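Local coordinates for protein Rubredoxin\:oxygen oxidoreductase (Desulfovibrio gigas, PDB 1E5D) that reduces one oxygen molecule to two water molecules with four electrons, using a diiron centre and an FMN cofactor, at residues N253-F258 against E280-K285; M366-V371 against A389-R394; A247-T252 against R333-I338. All coordinates share one frame; numbering follows the deposited sequence.

Contact 1. Residues N253-F258 against E280-K285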
loop_
_atom_site.group_PDB
_atom_site.type_symbol
_atom_site.label_atom_id
_atom_site.label_comp_id
_atom_site.label_asym_id
_atom_site.label_seq_id
_atom_site.Cartn_x
_atom_site.Cartn_y
_atom_site.Cartn_z
ATOM N N ASN A 253 -18.230 -7.535 20.202
ATOM C CA ASN A 253 -17.380 -8.674 20.499
ATOM C C ASN A 253 -16.584 -9.133 19.285
ATOM O O ASN A 253 -16.160 -10.282 19.202
ATOM C CB ASN A 253 -18.257 -9.833 20.989
ATOM C CG ASN A 253 -17.563 -10.696 22.019
ATOM O OD1 ASN A 253 -16.564 -10.281 22.604
ATOM N ND2 ASN A 253 -18.103 -11.891 22.225
ATOM N N LYS A 254 -16.388 -8.238 18.330
ATOM C CA LYS A 254 -15.711 -8.529 17.077
ATOM C C LYS A 254 -14.249 -8.106 17.134
ATOM O O LYS A 254 -13.891 -7.002 17.540
ATOM C CB LYS A 254 -16.431 -7.822 15.935
ATOM C CG LYS A 254 -15.952 -8.189 14.541
ATOM C CD LYS A 254 -16.889 -7.601 13.501
ATOM C CE LYS A 254 -16.158 -7.176 12.244
ATOM N NZ LYS A 254 -16.989 -6.233 11.445
ATOM N N VAL A 255 -13.399 -9.039 16.714
ATOM C CA VAL A 255 -11.967 -8.763 16.663
ATOM C C VAL A 255 -11.519 -8.868 15.208
ATOM O O VAL A 255 -11.779 -9.847 14.516
ATOM C CB VAL A 255 -11.171 -9.710 17.572
ATOM C CG1 VAL A 255 -9.679 -9.421 17.511
ATOM C CG2 VAL A 255 -11.638 -9.610 19.018
ATOM N N VAL A 256 -10.859 -7.828 14.729
ATOM C CA VAL A 256 -10.255 -7.747 13.423
ATOM C C VAL A 256 -8.741 -7.850 13.595
ATOM O O VAL A 256 -8.104 -7.013 14.233
ATOM C CB VAL A 256 -10.557 -6.425 12.697
ATOM C CG1 VAL A 256 -9.644 -6.285 11.478
ATOM C CG2 VAL A 256 -12.015 -6.331 12.298
ATOM N N ILE A 257 -8.176 -8.896 13.023
ATOM C CA ILE A 257 -6.735 -9.077 12.995
ATOM C C ILE A 257 -6.220 -8.807 11.586
ATOM O O ILE A 257 -6.638 -9.444 10.614
ATOM C CB ILE A 257 -6.349 -10.501 13.417
ATOM C CG1 ILE A 257 -6.793 -10.884 14.828
ATOM C CG2 ILE A 257 -4.856 -10.712 13.233
ATOM C CD1 ILE A 257 -6.860 -12.382 15.061
ATOM N N PHE A 258 -5.310 -7.851 11.421
ATOM C CA PHE A 258 -4.762 -7.668 10.071
ATOM C C PHE A 258 -3.244 -7.650 10.201
ATOM O O PHE A 258 -2.662 -7.165 11.160
ATOM C CB PHE A 258 -5.331 -6.450 9.387
ATOM C CG PHE A 258 -4.858 -5.062 9.727
ATOM C CD1 PHE A 258 -3.728 -4.531 9.126
ATOM C CD2 PHE A 258 -5.530 -4.264 10.630
ATOM C CE1 PHE A 258 -3.279 -3.253 9.391
ATOM C CE2 PHE A 258 -5.087 -2.981 10.908
ATOM C CZ PHE A 258 -3.957 -2.463 10.294
ATOM N N GLU A 280 -12.334 -17.372 23.273
ATOM C CA GLU A 280 -12.851 -16.398 24.220
ATOM C C GLU A 280 -14.242 -15.914 23.840
ATOM O O GLU A 280 -14.752 -14.941 24.393
ATOM C CB GLU A 280 -11.897 -15.201 24.311
ATOM C CG GLU A 280 -10.511 -15.581 24.818
ATOM C CD GLU A 280 -10.548 -16.269 26.171
ATOM O OE1 GLU A 280 -11.103 -15.666 27.115
ATOM O OE2 GLU A 280 -10.031 -17.402 26.275
ATOM N N GLY A 281 -14.866 -16.582 22.871
ATOM C CA GLY A 281 -16.179 -16.172 22.415
ATOM C C GLY A 281 -16.214 -14.880 21.625
ATOM O O GLY A 281 -17.203 -14.147 21.639
ATOM N N CYS A 282 -15.138 -14.564 20.906
ATOM C CA CYS A 282 -15.197 -13.409 20.018
ATOM C C CYS A 282 -15.502 -13.832 18.593
ATOM O O CYS A 282 -15.264 -14.976 18.215
ATOM C CB CYS A 282 -13.872 -12.651 20.019
ATOM S SG CYS A 282 -13.399 -12.050 21.653
ATOM N N THR A 283 -16.026 -12.918 17.786
ATOM C CA THR A 283 -16.096 -13.142 16.349
ATOM C C THR A 283 -14.787 -12.605 15.767
ATOM O O THR A 283 -14.347 -11.516 16.158
ATOM C CB THR A 283 -17.229 -12.440 15.592
ATOM O OG1 THR A 283 -18.409 -12.289 16.377
ATOM C CG2 THR A 283 -17.601 -13.303 14.384
ATOM N N VAL A 284 -14.171 -13.348 14.856
ATOM C CA VAL A 284 -12.885 -12.876 14.354
ATOM C C VAL A 284 -12.904 -12.632 12.855
ATOM O O VAL A 284 -13.406 -13.414 12.052
ATOM C CB VAL A 284 -11.777 -13.893 14.684
ATOM C CG1 VAL A 284 -10.433 -13.437 14.143
ATOM C CG2 VAL A 284 -11.723 -14.107 16.194
ATOM N N LYS A 285 -12.325 -11.499 12.474
ATOM C CA LYS A 285 -11.958 -11.271 11.088
ATOM C C LYS A 285 -10.421 -11.258 11.023
ATOM O O LYS A 285 -9.815 -10.337 11.569
ATOM C CB LYS A 285 -12.540 -9.984 10.521
ATOM C CG LYS A 285 -14.058 -9.916 10.537
ATOM C CD LYS A 285 -14.676 -10.727 9.412
ATOM C CE LYS A 285 -15.742 -11.677 9.932
ATOM N NZ LYS A 285 -15.604 -13.052 9.370
#

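Contact 2. Residues M366-V371 against A389-R394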
loop_
_atom_site.group_PDB
_atom_site.type_symbol
_atom_site.label_atom_id
_atom_site.label_comp_id
_atom_site.label_asym_id
_atom_site.label_seq_id
_atom_site.Cartn_x
_atom_site.Cartn_y
_atom_site.Cartn_z
ATOM N N MET A 366 -4.394 -0.452 24.849
ATOM C CA MET A 366 -3.426 -1.525 24.765
ATOM C C MET A 366 -3.244 -2.250 26.093
ATOM O O MET A 366 -2.217 -2.140 26.763
ATOM C CB MET A 366 -2.060 -0.988 24.323
ATOM C CG MET A 366 -2.129 -0.019 23.155
ATOM S SD MET A 366 -1.909 -0.812 21.558
ATOM C CE MET A 366 -0.716 -2.090 21.930
ATOM N N PRO A 367 -4.238 -3.026 26.490
ATOM C CA PRO A 367 -4.155 -3.723 27.774
ATOM C C PRO A 367 -3.024 -4.741 27.788
ATOM O O PRO A 367 -2.404 -5.049 28.806
ATOM C CB PRO A 367 -5.506 -4.436 27.861
ATOM C CG PRO A 367 -5.965 -4.570 26.449
ATOM C CD PRO A 367 -5.472 -3.328 25.754
ATOM N N ALA A 368 -2.724 -5.304 26.617
ATOM C CA ALA A 368 -1.676 -6.323 26.582
ATOM C C ALA A 368 -0.448 -5.843 25.825
ATOM O O ALA A 368 -0.492 -5.090 24.860
ATOM C CB ALA A 368 -2.247 -7.589 25.981
ATOM N N THR A 369 0.693 -6.306 26.312
ATOM C CA THR A 369 1.999 -6.047 25.742
ATOM C C THR A 369 2.126 -6.770 24.407
ATOM O O THR A 369 1.700 -7.925 24.320
ATOM C CB THR A 369 3.116 -6.537 26.683
ATOM O OG1 THR A 369 2.534 -7.013 27.905
ATOM C CG2 THR A 369 4.039 -5.392 27.060
ATOM N N PRO A 370 2.667 -6.136 23.383
ATOM C CA PRO A 370 2.862 -6.815 22.099
ATOM C C PRO A 370 3.729 -8.055 22.252
ATOM O O PRO A 370 4.731 -8.033 22.964
ATOM C CB PRO A 370 3.592 -5.773 21.241
ATOM C CG PRO A 370 3.138 -4.474 21.833
ATOM C CD PRO A 370 3.107 -4.730 23.319
ATOM N N VAL A 371 3.302 -9.106 21.560
ATOM C CA VAL A 371 4.066 -10.338 21.453
ATOM C C VAL A 371 4.987 -10.270 20.237
ATOM O O VAL A 371 4.569 -10.106 19.093
ATOM C CB VAL A 371 3.148 -11.564 21.353
ATOM C CG1 VAL A 371 3.964 -12.833 21.155
ATOM C CG2 VAL A 371 2.275 -11.660 22.594
ATOM N N ALA A 389 -4.327 -12.778 23.591
ATOM C CA ALA A 389 -5.718 -12.861 23.180
ATOM C C ALA A 389 -6.665 -12.845 24.374
ATOM O O ALA A 389 -7.746 -12.258 24.322
ATOM C CB ALA A 389 -5.958 -14.127 22.369
ATOM N N GLN A 390 -6.258 -13.501 25.458
ATOM C CA GLN A 390 -7.103 -13.543 26.650
ATOM C C GLN A 390 -7.148 -12.198 27.354
ATOM O O GLN A 390 -8.215 -11.754 27.788
ATOM C CB GLN A 390 -6.610 -14.637 27.598
ATOM C CG GLN A 390 -7.364 -15.941 27.351
ATOM C CD GLN A 390 -6.666 -17.121 27.989
ATOM O OE1 GLN A 390 -5.767 -16.946 28.809
ATOM N NE2 GLN A 390 -7.088 -18.317 27.603
ATOM N N THR A 391 -6.006 -11.528 27.466
ATOM C CA THR A 391 -6.009 -10.194 28.059
ATOM C C THR A 391 -6.930 -9.244 27.306
ATOM O O THR A 391 -7.843 -8.629 27.862
ATOM C CB THR A 391 -4.583 -9.621 28.070
ATOM O OG1 THR A 391 -3.755 -10.514 28.833
ATOM C CG2 THR A 391 -4.524 -8.260 28.743
ATOM N N ILE A 392 -6.690 -9.118 26.002
ATOM C CA ILE A 392 -7.505 -8.204 25.200
ATOM C C ILE A 392 -8.977 -8.584 25.265
ATOM O O ILE A 392 -9.852 -7.744 25.508
ATOM C CB ILE A 392 -7.001 -8.166 23.745
ATOM C CG1 ILE A 392 -5.654 -7.458 23.591
ATOM C CG2 ILE A 392 -8.049 -7.552 22.834
ATOM C CD1 ILE A 392 -4.859 -7.859 22.369
ATOM N N ALA A 393 -9.305 -9.863 25.065
ATOM C CA ALA A 393 -10.718 -10.234 25.132
ATOM C C ALA A 393 -11.317 -9.912 26.495
ATOM O O ALA A 393 -12.478 -9.518 26.589
ATOM C CB ALA A 393 -10.903 -11.707 24.832
ATOM N N ARG A 394 -10.526 -10.085 27.552
ATOM C CA ARG A 394 -11.061 -9.814 28.885
ATOM C C ARG A 394 -11.485 -8.351 28.930
ATOM O O ARG A 394 -12.578 -7.992 29.344
ATOM C CB ARG A 394 -10.046 -10.099 29.983
ATOM C CG ARG A 394 -10.518 -11.067 31.052
ATOM C CD ARG A 394 -9.530 -12.200 31.276
ATOM N NE ARG A 394 -10.012 -13.476 30.753
ATOM C CZ ARG A 394 -9.462 -14.656 31.015
ATOM N NH1 ARG A 394 -8.398 -14.731 31.804
ATOM N NH2 ARG A 394 -9.967 -15.767 30.493
#

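Contact 3. Residues A247-T252 against R333-I338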
loop_
_atom_site.group_PDB
_atom_site.type_symbol
_atom_site.label_atom_id
_atom_site.label_comp_id
_atom_site.label_asym_id
_atom_site.label_seq_id
_atom_site.Cartn_x
_atom_site.Cartn_y
_atom_site.Cartn_z
ATOM N N ALA A 247 -21.876 6.676 13.781
ATOM C CA ALA A 247 -21.055 7.715 14.393
ATOM C C ALA A 247 -20.702 7.386 15.838
ATOM O O ALA A 247 -19.685 7.866 16.352
ATOM C CB ALA A 247 -21.764 9.064 14.333
ATOM N N GLU A 248 -21.538 6.586 16.500
ATOM C CA GLU A 248 -21.311 6.293 17.918
ATOM C C GLU A 248 -20.197 5.270 18.099
ATOM O O GLU A 248 -19.499 5.330 19.114
ATOM C CB GLU A 248 -22.608 5.850 18.605
ATOM C CG GLU A 248 -23.223 6.947 19.457
ATOM C CD GLU A 248 -24.683 6.769 19.796
ATOM O OE1 GLU A 248 -25.265 5.696 19.535
ATOM O OE2 GLU A 248 -25.279 7.726 20.346
ATOM N N GLN A 249 -20.010 4.369 17.145
ATOM C CA GLN A 249 -18.837 3.497 17.174
ATOM C C GLN A 249 -18.726 2.727 18.480
ATOM O O GLN A 249 -17.696 2.610 19.141
ATOM C CB GLN A 249 -17.582 4.344 16.916
ATOM C CG GLN A 249 -17.470 4.782 15.456
ATOM C CD GLN A 249 -16.338 5.766 15.236
ATOM O OE1 GLN A 249 -15.183 5.356 15.106
ATOM N NE2 GLN A 249 -16.633 7.059 15.205
ATOM N N LYS A 250 -19.874 2.179 18.886
ATOM C CA LYS A 250 -19.854 1.392 20.117
ATOM C C LYS A 250 -19.209 0.043 19.829
ATOM O O LYS A 250 -19.457 -0.583 18.796
ATOM C CB LYS A 250 -21.268 1.239 20.670
ATOM C CG LYS A 250 -21.692 2.284 21.687
ATOM C CD LYS A 250 -20.766 3.493 21.652
ATOM C CE LYS A 250 -19.904 3.569 22.905
ATOM N NZ LYS A 250 -19.248 4.896 23.063
ATOM N N PRO A 251 -18.364 -0.423 20.739
ATOM C CA PRO A 251 -17.726 -1.726 20.608
ATOM C C PRO A 251 -18.725 -2.872 20.475
ATOM O O PRO A 251 -19.853 -2.808 20.937
ATOM C CB PRO A 251 -16.988 -1.900 21.934
ATOM C CG PRO A 251 -16.786 -0.517 22.451
ATOM C CD PRO A 251 -17.948 0.293 21.958
ATOM N N THR A 252 -18.263 -3.932 19.838
ATOM C CA THR A 252 -18.885 -5.234 19.817
ATOM C C THR A 252 -17.810 -6.287 20.098
ATOM O O THR A 252 -16.622 -5.970 20.212
ATOM C CB THR A 252 -19.564 -5.552 18.478
ATOM O OG1 THR A 252 -18.557 -5.570 17.460
ATOM C CG2 THR A 252 -20.557 -4.474 18.092
ATOM N N ARG A 333 -10.079 8.026 11.892
ATOM C CA ARG A 333 -10.231 8.178 13.324
ATOM C C ARG A 333 -11.238 7.232 13.957
ATOM O O ARG A 333 -12.208 7.684 14.574
ATOM C CB ARG A 333 -10.641 9.631 13.626
ATOM C CG ARG A 333 -9.689 10.655 13.038
ATOM C CD ARG A 333 -10.282 12.055 13.133
ATOM N NE ARG A 333 -9.245 13.060 12.927
ATOM C CZ ARG A 333 -9.422 14.370 12.879
ATOM N NH1 ARG A 333 -10.625 14.910 13.026
ATOM N NH2 ARG A 333 -8.376 15.169 12.682
ATOM N N PRO A 334 -11.045 5.926 13.863
ATOM C CA PRO A 334 -11.930 4.989 14.570
ATOM C C PRO A 334 -11.816 5.175 16.080
ATOM O O PRO A 334 -10.725 5.389 16.622
ATOM C CB PRO A 334 -11.385 3.619 14.170
ATOM C CG PRO A 334 -9.978 3.876 13.754
ATOM C CD PRO A 334 -9.990 5.236 13.105
ATOM N N GLN A 335 -12.946 5.100 16.772
ATOM C CA GLN A 335 -13.027 5.352 18.203
ATOM C C GLN A 335 -13.379 4.098 18.995
ATOM O O GLN A 335 -13.897 3.129 18.444
ATOM C CB GLN A 335 -14.105 6.402 18.508
ATOM C CG GLN A 335 -13.963 7.715 17.761
ATOM C CD GLN A 335 -12.757 8.510 18.223
ATOM O OE1 GLN A 335 -11.772 8.673 17.497
ATOM N NE2 GLN A 335 -12.820 9.022 19.452
ATOM N N ASN A 336 -13.132 4.127 20.300
ATOM C CA ASN A 336 -13.576 3.086 21.218
ATOM C C ASN A 336 -13.139 1.697 20.772
ATOM O O ASN A 336 -13.933 0.775 20.617
ATOM C CB ASN A 336 -15.091 3.099 21.400
ATOM C CG ASN A 336 -15.707 4.479 21.429
ATOM O OD1 ASN A 336 -15.441 5.322 22.283
ATOM N ND2 ASN A 336 -16.571 4.699 20.443
ATOM N N LYS A 337 -11.829 1.574 20.581
ATOM C CA LYS A 337 -11.259 0.315 20.129
ATOM C C LYS A 337 -10.122 -0.115 21.036
ATOM O O LYS A 337 -9.383 0.724 21.550
ATOM C CB LYS A 337 -10.738 0.462 18.694
ATOM C CG LYS A 337 -11.609 -0.242 17.669
ATOM C CD LYS A 337 -12.302 0.752 16.750
ATOM C CE LYS A 337 -13.793 0.737 17.003
ATOM N NZ LYS A 337 -14.607 0.221 15.884
ATOM N N ILE A 338 -9.997 -1.425 21.222
ATOM C CA ILE A 338 -8.838 -1.950 21.933
ATOM C C ILE A 338 -7.797 -2.407 20.912
ATOM O O ILE A 338 -8.121 -3.142 19.979
ATOM C CB ILE A 338 -9.209 -3.120 22.853
ATOM C CG1 ILE A 338 -10.021 -2.699 24.079
ATOM C CG2 ILE A 338 -7.963 -3.890 23.261
ATOM C CD1 ILE A 338 -10.852 -3.829 24.659
HETATM O O HOH W 1 -14.624 8.863 14.094
HETATM O O HOH W 2 -15.249 2.940 14.323
#

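Contact 1. Residues N253-F258 against E280-K285
Gly281 and Cys282 bring the chain alongside Asn253 just as helix 265-279 ends. The helix closes in a Schellman motif, with Gly281 at the positive-phi position (phi 71°) and the Cys282 amide turned back to the carbonyl of Phe277. At Cys282, SG lies anti to the carbonyl carbon (chi1 -59°), which sets it 4.0 Å from CG2 of Val255. Thr283 then begins the ladder: its N donates to Asn253 O at 3.0 Å, and its O receives Val255 N at 2.7 Å in a nearly straight bond. Val284 turns the other way from Thr283 and sets CG1 3.8 Å from CD1 of Ile257, over the apolar face that also meets Phe277 and Leu273 of the helix. Lys285 repeats the pattern, its N reaching Val255 O at 2.7 Å while its O accepts Ile257 N. On its face of the sheet the CG of Lys285 passes 3.9 Å from CE of Lys254, whose NZ is drawn off into salt bridges with Asp303 and Glu300. Parallel neighbours joined through one intervening helix make this a beta-alpha-beta crossover, here the first of the flavodoxin-like domain, with 283-288 as an edge strand of its five-stranded sheet.

Contact 2. Residues M366-V371 against A389-R394
With chi1 at -59°, Thr391 sets OG1 beside its own backbone N and CG2 anti to it, and this methyl is the group that meets Ala368 and Pro367. Ile392 holds CG1 anti to its carbonyl carbon (chi1 -71°), where that methylene comes up to the same two residues. The shortest approach is methyl to methyl, Ala368 CB to Thr391 CG2 at 3.6 Å, with CB of Thr391 almost as near. CG2 of Thr391 also lies 4.0 Å from CB of Pro367. The pyrrolidine ring of Pro367 crosses the Ile392 side chain at about a right angle, its CG 4.1 Å from Ile392 CG1. Helix 379-400 is the closing helix of the flavodoxin-like fold, and the loop 366-370 leads from helix 350-361 into the edge strand 371-374, so the contact ties that closing helix to the entrance of the strand preceding it. Ile392 also reaches Phe277 of helix 265-279 and Ile338 of strand 338-345, while Pro367 leans on Ile338 and Ala395. No hydrogen bond joins the two segments. The one hydroxyl among the touching groups, OG1 of Thr391, instead bonds to Thr387 O one turn back along its helix, while the methyl is the branch turned to the loop. Ala368 CB, 4.2 Å from Ile392 CG1, also packs on Met388.

Contact 3. Residues A247-T252 against R333-I338
Gln249 and Gln335 come within 6.2 Å at their CA atoms, where the chain leaving helix 233-248 runs past the loop after helix 320-331 at 57°, and positive phi at both Gln249 and Asn336 bends the backbones at the meeting place. The Gln249 side chain is extended beyond CG (chi2 172°) and carries its amide across to the second segment. There OE1 accepts Gln335 N at 2.8 Å, the donor standing above the carbonyl plane. A water bound to Lys337 NZ and the ND2 of Asn199 also give hydrogen bonds to OE1, so three donors grip this one oxygen. The other end of the amide is held too: NE2 donates to a second water at 2.9 Å, which in turn donates a hydrogen bond to Arg333 O. NE2 also makes a weak hydrogen bond to Ala247 O. These partners together fix which way round the buried amide lies. Asn336 returns the grip from the opposite segment, its ND2 donating to Gln249 O at 2.7 Å from above the carbonyl plane. Its CB rests 4.0 Å from CD of Pro251, the proline ring crossing the asparagine at about a right angle. Arg333, whose side chain lies about 7 Å from a bound FMN, packs on Asn316 of the second subunit. The chain leaving helix 233-248, the last helix of the lactamase-like diiron part, thus meets the loop before strand 338-345 of the flavodoxin-like sheet, a polar, water-bridged junction between the two domains of a flavodiiron protein.

The three contacts illustrate how chemistry follows place in a fold. All are partly buried and none is wholly core; contact 3 has four exposed residues among its eight. Contacts 1 and 2 both belong to the flavodoxin-like domain; contact 1 is built on backbone bonds between strands, whereas contact 2 is purely apolar, loop against helix. They meet where Cys282 SG and Glu280 CB pack on Ala393 CB, with a long, weak ion pair from Glu280 to Arg394. Contact 3 lies nearest the centre of the chain and relies on side-chain amides and waters. Its first segment runs directly into contact 1, and Ile338 at its other end packs on Pro367 and Ile392 of contact 2.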